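Local coordinates for calcium uptake protein 3, mitochondrial (Homo sapiens, PDB 6AGI), which senses matrix calcium through its EF-hands and, as a disulfide-linked heterodimer with MICU1, regulates the mitochondrial calcium uniporter channel in the central nervous system and skeletal muscle, at the calcium ion site. Coordinates in Å, arbitrary orientation; residue numbers count along the deposited sequence, not the author numbering.

The calcium ion site. Residues 115-123, 126. With CA (calcium ion), chain B.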
loop_
_atom_site.group_PDB
_atom_site.type_symbol
_atom_site.label_atom_id
_atom_site.label_comp_id
_atom_site.label_asym_id
_atom_site.label_seq_id
_atom_site.Cartn_x
_atom_site.Cartn_y
_atom_site.Cartn_z
ATOM N N ASP A 115 -7.685 -21.679 -3.339
ATOM C CA ASP A 115 -7.999 -22.580 -4.456
ATOM C C ASP A 115 -6.712 -23.115 -5.084
ATOM O O ASP A 115 -6.328 -22.769 -6.201
ATOM C CB ASP A 115 -8.855 -21.838 -5.481
ATOM C CG ASP A 115 -9.386 -22.736 -6.595
ATOM O OD1 ASP A 115 -9.432 -23.970 -6.417
ATOM O OD2 ASP A 115 -9.774 -22.190 -7.655
ATOM N N THR A 116 -6.061 -24.008 -4.332
ATOM C CA THR A 116 -4.832 -24.669 -4.774
ATOM C C THR A 116 -4.927 -25.254 -6.181
ATOM O O THR A 116 -3.928 -25.273 -6.909
ATOM C CB THR A 116 -4.442 -25.775 -3.787
ATOM O OG1 THR A 116 -5.430 -26.817 -3.818
ATOM C CG2 THR A 116 -4.304 -25.228 -2.380
ATOM N N ASP A 117 -6.102 -25.749 -6.589
ATOM C CA ASP A 117 -6.181 -26.455 -7.866
ATOM C C ASP A 117 -6.776 -25.633 -9.002
ATOM O O ASP A 117 -6.780 -26.109 -10.141
ATOM C CB ASP A 117 -6.992 -27.743 -7.752
ATOM C CG ASP A 117 -8.322 -27.529 -7.100
ATOM O OD1 ASP A 117 -8.347 -27.336 -5.879
ATOM O OD2 ASP A 117 -9.340 -27.504 -7.818
ATOM N N GLY A 118 -7.328 -24.454 -8.733
ATOM C CA GLY A 118 -7.668 -23.559 -9.818
ATOM C C GLY A 118 -9.027 -23.755 -10.456
ATOM O O GLY A 118 -9.330 -23.052 -11.428
ATOM N N ASN A 119 -9.839 -24.703 -9.976
ATOM C CA ASN A 119 -11.186 -24.919 -10.505
ATOM C C ASN A 119 -12.169 -23.771 -10.220
ATOM O O ASN A 119 -13.325 -23.877 -10.666
ATOM C CB ASN A 119 -11.756 -26.221 -9.943
ATOM C CG ASN A 119 -11.860 -26.206 -8.427
ATOM O OD1 ASN A 119 -11.536 -25.207 -7.781
ATOM N ND2 ASN A 119 -12.304 -27.320 -7.852
ATOM N N GLU A 120 -11.750 -22.710 -9.501
ATOM C CA GLU A 120 -12.581 -21.566 -9.103
ATOM C C GLU A 120 -13.618 -21.898 -8.030
ATOM O O GLU A 120 -14.573 -21.135 -7.845
ATOM C CB GLU A 120 -13.318 -20.934 -10.292
ATOM C CG GLU A 120 -12.570 -19.903 -11.105
ATOM C CD GLU A 120 -13.094 -19.836 -12.530
ATOM O OE1 GLU A 120 -14.058 -20.581 -12.833
ATOM O OE2 GLU A 120 -12.606 -18.984 -13.314
ATOM N N MET A 121 -13.462 -23.011 -7.317
ATOM C CA MET A 121 -14.222 -23.319 -6.111
ATOM C C MET A 121 -13.249 -23.643 -4.985
ATOM O O MET A 121 -12.044 -23.796 -5.195
ATOM C CB MET A 121 -15.195 -24.501 -6.319
ATOM C CG MET A 121 -16.013 -24.482 -7.603
ATOM S SD MET A 121 -17.226 -23.159 -7.702
ATOM C CE MET A 121 -18.728 -24.125 -7.854
ATOM N N VAL A 122 -13.784 -23.714 -3.768
ATOM C CA VAL A 122 -13.011 -24.018 -2.572
ATOM C C VAL A 122 -13.643 -25.232 -1.905
ATOM O O VAL A 122 -14.759 -25.149 -1.379
ATOM C CB VAL A 122 -12.955 -22.816 -1.617
ATOM C CG1 VAL A 122 -12.325 -23.192 -0.286
ATOM C CG2 VAL A 122 -12.169 -21.683 -2.261
ATOM N N ASP A 123 -12.925 -26.357 -1.924
ATOM C CA ASP A 123 -13.295 -27.550 -1.171
ATOM C C ASP A 123 -13.285 -27.243 0.317
ATOM O O ASP A 123 -12.573 -26.350 0.786
ATOM C CB ASP A 123 -12.285 -28.682 -1.379
ATOM C CG ASP A 123 -11.929 -28.908 -2.829
ATOM O OD1 ASP A 123 -12.572 -28.305 -3.721
ATOM O OD2 ASP A 123 -10.951 -29.650 -3.070
ATOM N N GLU A 126 -9.436 -27.859 0.911
ATOM C CA GLU A 126 -8.617 -26.669 0.691
ATOM C C GLU A 126 -8.616 -25.752 1.924
ATOM O O GLU A 126 -7.553 -25.374 2.462
ATOM C CB GLU A 126 -9.144 -25.940 -0.537
ATOM C CG GLU A 126 -8.574 -26.508 -1.823
ATOM C CD GLU A 126 -9.284 -26.021 -3.065
ATOM O OE1 GLU A 126 -10.514 -25.864 -3.043
ATOM O OE2 GLU A 126 -8.595 -25.739 -4.054
HETATM CA CA CA B . -10.719 -25.890 -5.603
#
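This calcium ion sits in the loop of EF-hand 1, one of the two high-affinity sensor hands of the protein. The loop starts at Asp115, directly after helix 104-114, passes through the short strand 121-122 and closes with Glu126 in the first turn of helix 124-133, so the ion ties the entering helix to the exiting one. The modelled shell is a distorted six-coordinate one, and at 2.8 Å resolution waters may be unseen. Asp115, with CG anti to the backbone N (chi1 -173°), binds end-on through OD1, 2.5 Å from the calcium. Its other carboxylate oxygen, OD2, turns back into the loop and takes the N-H of Glu120 on the syn lone pair, at 2.8 Å from Glu120 N, which should help set the rotation of the carboxylate. Asp117 and Asn119 both hold CG in the crowded position between backbone N and carbonyl carbon (chi1 60° in Asn119), folding short side chains inward. Asp117 OD1 is a looser ligand at 2.8 Å from the calcium, with OD2 at 3.1 Å, probably an ill-resolved part of the shell. The amide oxygen OD1 of Asn119 lies 2.4 Å from the ion and also accepts the N-H of Met121 in a nearly straight bond (165° at H), the donor standing above the carbonyl plane. An alanine in place of Asn119 would remove this oxygen, and would probably weaken calcium binding and loosen the turn leading to Met121. Met121 itself contributes its main-chain O, its side chain pointing away from the ion. Glu126, extended beyond CG, grips the ion with both carboxylate oxygens, OE1 and OE2 each 2.6 Å from the calcium. On its anti lone pair OE1 receives the N-H of Asp123, with Asp123 N 2.7 Å away, which probably steadies the bidentate carboxylate. Asp123 also belongs to the site, but its OD1 stands 3.6 Å from the calcium and may bind through an unmodelled water.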